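Local structure of CopN (Chlamydia pneumoniae, 4NRH) at residues A[24-27]-A[28-31]; A[63-66]-A[67-71]; A[89-92]-A[93-97]; A[162-165]-A[166-170]. The protein probably acts as a gatekeeper of type III secretion that, in complex with the chaperone Scc3, directs the secretion of translocator proteins. One frame throughout, in Å; residues are numbered along the deposited sequence.

Contact 1: residues A[24-27]-A[28-31]; sequences SGNS and EISG. With NA (sodium ion), chain E.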
# COMPACT_ATOMS: atom_id res chain seq x y z
N SER A 24 -0.70 -33.55 -12.14
CA SER A 24 -1.93 -33.55 -11.34
C SER A 24 -2.46 -32.15 -11.03
O SER A 24 -3.64 -31.87 -11.22
CB SER A 24 -1.71 -34.31 -10.03
OG SER A 24 -2.91 -34.35 -9.27
N GLY A 25 -1.58 -31.27 -10.55
CA GLY A 25 -1.98 -29.91 -10.21
C GLY A 25 -1.55 -28.89 -11.25
O GLY A 25 -1.62 -27.69 -11.00
N ASN A 26 -1.09 -29.37 -12.40
CA ASN A 26 -0.58 -28.50 -13.44
C ASN A 26 -1.52 -28.50 -14.65
O ASN A 26 -1.61 -29.49 -15.37
CB ASN A 26 0.83 -28.94 -13.86
CG ASN A 26 1.53 -27.94 -14.76
OD1 ASN A 26 0.90 -27.18 -15.49
ND2 ASN A 26 2.86 -27.94 -14.71
N SER A 27 -2.21 -27.39 -14.86
CA SER A 27 -3.25 -27.31 -15.89
C SER A 27 -2.69 -27.10 -17.30
O SER A 27 -3.46 -27.05 -18.26
CB SER A 27 -4.24 -26.20 -15.56
OG SER A 27 -3.60 -24.93 -15.57
N GLU A 28 -1.38 -26.96 -17.42
CA GLU A 28 -0.77 -26.73 -18.73
C GLU A 28 -0.07 -27.97 -19.29
O GLU A 28 0.52 -27.91 -20.37
CB GLU A 28 0.21 -25.57 -18.67
CG GLU A 28 -0.44 -24.21 -18.51
CD GLU A 28 0.57 -23.08 -18.42
OE1 GLU A 28 0.96 -22.55 -19.48
OE2 GLU A 28 0.97 -22.73 -17.29
N ILE A 29 -0.15 -29.08 -18.57
CA ILE A 29 0.43 -30.33 -19.07
C ILE A 29 -0.27 -31.55 -18.47
O ILE A 29 -0.82 -31.49 -17.37
CB ILE A 29 1.95 -30.40 -18.79
CG1 ILE A 29 2.64 -31.34 -19.78
CG2 ILE A 29 2.22 -30.82 -17.35
CD1 ILE A 29 4.12 -31.11 -19.91
N SER A 30 -0.28 -32.64 -19.22
CA SER A 30 -0.91 -33.88 -18.78
C SER A 30 0.12 -35.00 -18.67
O SER A 30 1.20 -34.92 -19.25
CB SER A 30 -2.03 -34.28 -19.74
OG SER A 30 -1.51 -34.65 -21.01
N GLY A 31 -0.23 -36.04 -17.92
CA GLY A 31 0.64 -37.20 -17.77
C GLY A 31 0.87 -37.88 -19.10
O GLY A 31 1.95 -38.41 -19.37
NA NA E . -2.76 -31.55 -15.76
O HOH W 1 -4.33 -30.59 -13.85
O HOH W 2 -3.28 -33.75 -15.96
O HOH W 3 -4.10 -30.66 -18.10
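The type I turn from Asn26 to Ile29 carries a sodium ion across its ends, and the Asn26 side chain closes an Asx turn inside it. Asn26 O and Ile29 O both face the ion, at 2.4 Å and 2.5 Å from the sodium. The two oxygens can approach to 2.9 Å because both bind the same cation. Ala23 O supplies a third carbonyl ligand. Three waters complete the shell, and water 1 also donates to Ser24 O at 3.0 Å. Within the turn, Glu28 N gives its proton to Asn26 OD1 at 3.0 Å, with an N-H...O angle of 159°. The donor is tilted 24° from the carbonyl plane. With CG opposite the backbone N (chi1 -170°), the amide folds back over the following residues. Asn26 CG also rests on Ile29 CG2 at 3.9 Å. Asn26 OD1 takes a second bond from Gln112 NE2, while Gln112 OE1 accepts from Ser27 N. The Glu28 carboxylate runs outward to a salt bridge with Arg126. Leu63 of helix 61-74 packs against Asn26, Glu28 and Ile29. The sodium is thus held by neutral oxygens alone, three from the backbone and three from water. Its charge probably offsets the repulsion between the two converging carbonyls. Asn26 OD1, accepting two hydrogen bonds, probably helps to hold the turn that presents them.

Contact 2: residues A[63-66]-A[67-71]; sequences LQST and ALDYL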
# COMPACT_ATOMS: atom_id res chain seq x y z
N LEU A 63 7.37 -25.09 -18.90
CA LEU A 63 6.89 -26.47 -18.98
C LEU A 63 7.97 -27.39 -19.53
O LEU A 63 8.04 -28.56 -19.16
CB LEU A 63 5.62 -26.56 -19.83
CG LEU A 63 4.28 -26.23 -19.15
CD1 LEU A 63 4.07 -27.12 -17.93
CD2 LEU A 63 4.18 -24.76 -18.77
N GLN A 64 8.80 -26.86 -20.42
CA GLN A 64 9.96 -27.60 -20.91
C GLN A 64 10.88 -27.95 -19.75
O GLN A 64 11.37 -29.08 -19.65
CB GLN A 64 10.74 -26.78 -21.95
CG GLN A 64 9.99 -26.49 -23.23
CD GLN A 64 10.75 -25.56 -24.16
OE1 GLN A 64 11.86 -25.14 -23.85
NE2 GLN A 64 10.15 -25.24 -25.30
N SER A 65 11.09 -26.98 -18.87
CA SER A 65 11.93 -27.16 -17.69
C SER A 65 11.29 -28.16 -16.73
O SER A 65 11.99 -28.94 -16.07
CB SER A 65 12.17 -25.82 -16.99
OG SER A 65 13.04 -25.97 -15.88
N THR A 66 9.97 -28.12 -16.64
CA THR A 66 9.22 -29.05 -15.80
C THR A 66 9.32 -30.47 -16.34
O THR A 66 9.55 -31.42 -15.59
CB THR A 66 7.74 -28.65 -15.70
OG1 THR A 66 7.62 -27.36 -15.08
CG2 THR A 66 6.96 -29.67 -14.88
N ALA A 67 9.16 -30.61 -17.66
CA ALA A 67 9.24 -31.91 -18.32
C ALA A 67 10.62 -32.54 -18.14
O ALA A 67 10.74 -33.75 -17.95
CB ALA A 67 8.90 -31.77 -19.80
N LEU A 68 11.66 -31.71 -18.21
CA LEU A 68 13.03 -32.17 -18.03
C LEU A 68 13.25 -32.71 -16.61
O LEU A 68 13.93 -33.72 -16.43
CB LEU A 68 14.02 -31.05 -18.34
CG LEU A 68 14.29 -30.87 -19.83
CD1 LEU A 68 14.88 -29.50 -20.11
CD2 LEU A 68 15.20 -31.97 -20.35
N ASP A 69 12.70 -32.01 -15.62
CA ASP A 69 12.74 -32.50 -14.24
C ASP A 69 12.12 -33.89 -14.15
O ASP A 69 12.64 -34.77 -13.46
CB ASP A 69 12.02 -31.53 -13.30
CG ASP A 69 12.71 -30.19 -13.19
OD1 ASP A 69 13.95 -30.15 -13.35
OD2 ASP A 69 12.02 -29.18 -12.94
N TYR A 70 11.00 -34.08 -14.84
CA TYR A 70 10.30 -35.36 -14.85
C TYR A 70 11.14 -36.46 -15.50
O TYR A 70 11.24 -37.56 -14.98
CB TYR A 70 8.95 -35.24 -15.56
CG TYR A 70 8.44 -36.56 -16.08
CD1 TYR A 70 7.93 -37.52 -15.21
CD2 TYR A 70 8.48 -36.87 -17.43
CE1 TYR A 70 7.46 -38.73 -15.68
CE2 TYR A 70 8.02 -38.08 -17.91
CZ TYR A 70 7.51 -39.01 -17.03
OH TYR A 70 7.05 -40.22 -17.49
N LEU A 71 11.72 -36.14 -16.66
CA LEU A 71 12.50 -37.11 -17.42
C LEU A 71 13.70 -37.61 -16.62
O LEU A 71 13.99 -38.81 -16.60
CB LEU A 71 12.97 -36.50 -18.74
CG LEU A 71 11.89 -36.21 -19.77
CD1 LEU A 71 12.47 -35.47 -20.97
CD2 LEU A 71 11.21 -37.49 -20.21
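Ala67 N bonds to Leu63 O at 2.8 Å, the first of four successive i to i+4 bonds in the alpha helix 61-74. The next three join Leu68 to Gln64, Asp69 to Ser65 and Tyr70 to Thr66. Side chains of the later turn lie against the carbonyls of the earlier one. Ala67 CB meets Leu63 O at 3.4 Å. Leu68 comes down on the oxygen of Gln64 with its branch carbon, Leu68 CG to Gln64 O being 3.4 Å. The torsion that sets CG beside the backbone N (chi1 -81°) turns the branch back toward that carbonyl. Asp69 bends the same way, but its carboxylate brings OD2 to 3.1 Å from Ser65 O, where both atoms are acceptors. One shell out, beyond the two segments, NZ of Lys105 pairs with Asp69 OD2 in a salt bridge and bonds to Ser65 OG. Its positive charge probably eases the closeness of OD2 to Ser65 O. Further round, Ala67 and Tyr70 pack on Leu34 of helix 31-40, and Thr66 touches Tyr22 of helix 18-24. This largely buried stretch therefore has neighbours on several sides within the HrpJ-like domain. Gln64 NE2 donates to Ile58 O, in the loop between helices 47-57 and 61-74. Thr66 OG1, set beside its own backbone N, bonds back along the helix to Ala62 O.

Contact 3: residues A[89-92]-A[93-97]; sequences ARNT and HTEQF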
# COMPACT_ATOMS: atom_id res chain seq x y z
N ALA A 89 21.42 -32.44 -20.47
CA ALA A 89 20.45 -31.73 -21.30
C ALA A 89 19.65 -30.71 -20.49
O ALA A 89 19.43 -29.58 -20.95
CB ALA A 89 19.51 -32.71 -21.98
N ARG A 90 19.21 -31.10 -19.30
CA ARG A 90 18.47 -30.20 -18.43
C ARG A 90 19.34 -29.01 -18.02
O ARG A 90 18.88 -27.87 -17.99
CB ARG A 90 17.96 -30.94 -17.19
CG ARG A 90 17.32 -30.01 -16.16
CD ARG A 90 16.64 -30.78 -15.04
NE ARG A 90 17.60 -31.44 -14.16
CZ ARG A 90 17.38 -31.67 -12.87
NH1 ARG A 90 16.24 -31.29 -12.30
NH2 ARG A 90 18.30 -32.29 -12.14
N ASN A 91 20.60 -29.29 -17.70
CA ASN A 91 21.55 -28.25 -17.33
C ASN A 91 21.77 -27.24 -18.45
O ASN A 91 21.87 -26.04 -18.21
CB ASN A 91 22.88 -28.86 -16.90
CG ASN A 91 23.94 -27.81 -16.61
OD1 ASN A 91 23.83 -27.07 -15.63
ND2 ASN A 91 24.96 -27.74 -17.45
N THR A 92 21.87 -27.75 -19.68
CA THR A 92 22.05 -26.89 -20.85
C THR A 92 20.82 -26.02 -21.05
O THR A 92 20.93 -24.83 -21.36
CB THR A 92 22.32 -27.72 -22.12
OG1 THR A 92 23.50 -28.50 -21.94
CG2 THR A 92 22.50 -26.81 -23.32
N HIS A 93 19.64 -26.62 -20.89
CA HIS A 93 18.38 -25.90 -21.00
C HIS A 93 18.29 -24.76 -20.00
O HIS A 93 17.94 -23.63 -20.36
CB HIS A 93 17.21 -26.87 -20.79
CG HIS A 93 15.86 -26.25 -21.03
ND1 HIS A 93 15.14 -25.65 -20.02
CD2 HIS A 93 15.11 -26.14 -22.15
CE1 HIS A 93 14.00 -25.19 -20.52
NE2 HIS A 93 13.96 -25.48 -21.80
N THR A 94 18.61 -25.05 -18.74
CA THR A 94 18.60 -24.05 -17.68
C THR A 94 19.60 -22.93 -17.98
O THR A 94 19.32 -21.76 -17.74
CB THR A 94 18.93 -24.69 -16.32
OG1 THR A 94 17.88 -25.59 -15.95
CG2 THR A 94 19.06 -23.62 -15.24
N GLU A 95 20.75 -23.31 -18.52
CA GLU A 95 21.78 -22.33 -18.88
C GLU A 95 21.33 -21.45 -20.03
O GLU A 95 21.57 -20.24 -20.03
CB GLU A 95 23.09 -23.04 -19.24
CG GLU A 95 23.98 -23.37 -18.06
CD GLU A 95 25.21 -24.17 -18.46
OE1 GLU A 95 25.79 -23.87 -19.53
OE2 GLU A 95 25.58 -25.09 -17.71
N GLN A 96 20.69 -22.06 -21.02
CA GLN A 96 20.25 -21.35 -22.22
C GLN A 96 19.11 -20.37 -21.94
O GLN A 96 19.17 -19.21 -22.34
CB GLN A 96 19.82 -22.35 -23.29
CG GLN A 96 19.13 -21.73 -24.49
CD GLN A 96 18.67 -22.77 -25.50
OE1 GLN A 96 19.07 -23.93 -25.44
NE2 GLN A 96 17.82 -22.35 -26.43
N PHE A 97 18.07 -20.84 -21.26
CA PHE A 97 16.87 -20.03 -21.03
C PHE A 97 16.96 -19.20 -19.76
O PHE A 97 16.38 -18.12 -19.68
CB PHE A 97 15.63 -20.93 -20.98
CG PHE A 97 15.22 -21.47 -22.31
CD1 PHE A 97 14.42 -20.73 -23.17
CD2 PHE A 97 15.64 -22.73 -22.73
CE1 PHE A 97 14.05 -21.22 -24.40
CE2 PHE A 97 15.27 -23.23 -23.96
CZ PHE A 97 14.47 -22.48 -24.80
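His93 and Ala89 meet on the packed side of helix 80-97, where His93 N bonds to Ala89 O at 3.0 Å. His93 CB lies 3.4 Å from Arg90 O. The imidazole swings away from this turn, with CG opposite the backbone N (chi1 -174°). Its NE2 probably hydrogen bonds to Gln64 OE1 of helix 61-74, and Leu51 of helix 47-57 and Ala101 also touch it. Phe97, one turn on, places CD2 3.3 Å above one face of the His93 imidazole, offset toward the rim. Arg90 leaves the same helix to form a salt bridge with Asp69. The solvent side is looser. Here Asn91 ND2 reaches Glu95 OE2 at 2.7 Å, but the N-H...O angle is only 126° and the bond is weak. The amide and carboxylate planes stand 82° apart, nearly perpendicular. Glu95 CG passes 3.4 Å from Asn91 O. Both residues are exposed, and a bond this bent can hold them only loosely. The backbone bonds stay regular on this side too, Gln96 N to Thr92 O being 2.8 Å. One face buried on neighbouring helices and one lined with polar side chains make this an amphipathic alpha helix, as expected in an all-helical bundle.

Contact 4: residues A[162-165]-A[166-170]; sequences LMKG and MATGL. Unlike the reference sequence in segment 166-170: Gly169 (reference Glu).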
# COMPACT_ATOMS: atom_id res chain seq x y z
N LEU A 162 1.11 -10.20 -9.12
CA LEU A 162 2.46 -9.65 -9.09
C LEU A 162 3.02 -9.67 -7.68
O LEU A 162 4.18 -10.03 -7.47
CB LEU A 162 2.47 -8.23 -9.65
CG LEU A 162 2.19 -8.08 -11.15
CD1 LEU A 162 2.26 -6.62 -11.57
CD2 LEU A 162 3.15 -8.93 -11.97
N MET A 163 2.20 -9.28 -6.71
CA MET A 163 2.59 -9.27 -5.31
C MET A 163 2.86 -10.68 -4.80
O MET A 163 3.82 -10.92 -4.06
CB MET A 163 1.51 -8.61 -4.45
CG MET A 163 1.35 -7.12 -4.69
SD MET A 163 2.77 -6.17 -4.12
CE MET A 163 2.70 -6.49 -2.36
N LYS A 164 2.01 -11.62 -5.21
CA LYS A 164 2.15 -13.02 -4.81
C LYS A 164 3.45 -13.61 -5.35
O LYS A 164 4.16 -14.32 -4.65
CB LYS A 164 0.95 -13.83 -5.28
CG LYS A 164 1.10 -15.34 -5.09
CD LYS A 164 1.04 -15.71 -3.62
CE LYS A 164 1.13 -17.22 -3.43
NZ LYS A 164 1.06 -17.60 -1.99
N GLY A 165 3.75 -13.30 -6.61
CA GLY A 165 4.98 -13.75 -7.24
C GLY A 165 6.22 -13.19 -6.58
O GLY A 165 7.19 -13.90 -6.36
N MET A 166 6.18 -11.90 -6.25
CA MET A 166 7.33 -11.23 -5.65
C MET A 166 7.55 -11.71 -4.21
O MET A 166 8.68 -11.80 -3.74
CB MET A 166 7.16 -9.71 -5.68
CG MET A 166 7.36 -9.11 -7.07
SD MET A 166 7.06 -7.33 -7.15
CE MET A 166 5.44 -7.23 -6.41
N ALA A 167 6.45 -12.00 -3.52
CA ALA A 167 6.52 -12.56 -2.18
C ALA A 167 7.21 -13.93 -2.22
O ALA A 167 7.96 -14.29 -1.32
CB ALA A 167 5.14 -12.68 -1.57
N THR A 168 6.93 -14.68 -3.28
CA THR A 168 7.56 -15.98 -3.49
C THR A 168 9.05 -15.79 -3.77
O THR A 168 9.88 -16.55 -3.28
CB THR A 168 6.90 -16.74 -4.66
OG1 THR A 168 5.52 -17.00 -4.35
CG2 THR A 168 7.61 -18.06 -4.92
N GLY A 169 9.36 -14.77 -4.57
CA GLY A 169 10.74 -14.46 -4.91
C GLY A 169 11.58 -14.05 -3.72
O GLY A 169 12.80 -14.21 -3.74
N LEU A 170 10.94 -13.51 -2.69
CA LEU A 170 11.65 -13.09 -1.48
C LEU A 170 12.08 -14.28 -0.65
O LEU A 170 13.16 -14.27 -0.05
CB LEU A 170 10.77 -12.15 -0.64
CG LEU A 170 10.81 -10.66 -0.98
CD1 LEU A 170 9.98 -9.87 0.01
CD2 LEU A 170 12.25 -10.15 -1.01
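Met166 curls its side chain back over the carbonyl of Leu162, one turn earlier in helix 152-172. Met166 CB starts 3.5 Å from Leu162 O. Met166 CG comes closer, 3.3 Å from Leu162 O, because it lies beside the backbone N (chi1 -74°). Met166 SD then passes 4.0 Å from Leu162 O. A bend at the last torsion (chi3 -52°) returns the methyl, and Met166 CE ends 3.2 Å from Leu162 O. The same Met166 CE meets Met163 SD at 3.7 Å, an apolar contact between two thioethers that cross at a slant. Leu162 O is meanwhile the acceptor for Met166 N. Around this pair, Tyr129 of helix 122-133 and Thr189 of helix 179-215 pack on Met166. Met163 also touches Thr189, and it packs on Asp24 of the chaperone chain (Scc3, a SycD-type chaperone). Further round the helix, Thr168 grips one carbonyl twice. Thr168 OG1 donates to Lys164 O at 3.0 Å and Thr168 N donates to the same Lys164 O at 3.1 Å, from opposite faces of the carbonyl plane. Gly165 O accepts from Gly169 N in the next step. The chemistry differs on the two sides. Both methionines pack against helix 179-215, and Met163 alone of this contact also touches the chaperone, while the threonine hydroxyl satisfies itself on its own helix.

From the N terminus, the four contacts follow one another in series, and none nests in or crosses another. Each is local, so none closes a long loop. Contact 1 shapes the turn between helices 18-24 and 31-40. Contact 2, on helix 61-74, touches it through Leu63. Contact 3 lies on helix 80-97, the next helix, and its centre is about 11 Å from that of contact 2. Polar bonds and the packing of Leu68 on His93 join these two helices. Contacts 1 to 3 thus belong to one HrpJ-like unit. Contact 4, on helix 152-172, stands apart, with its centre 22 to 24 Å from those of the others, and touches the chaperone through Met163.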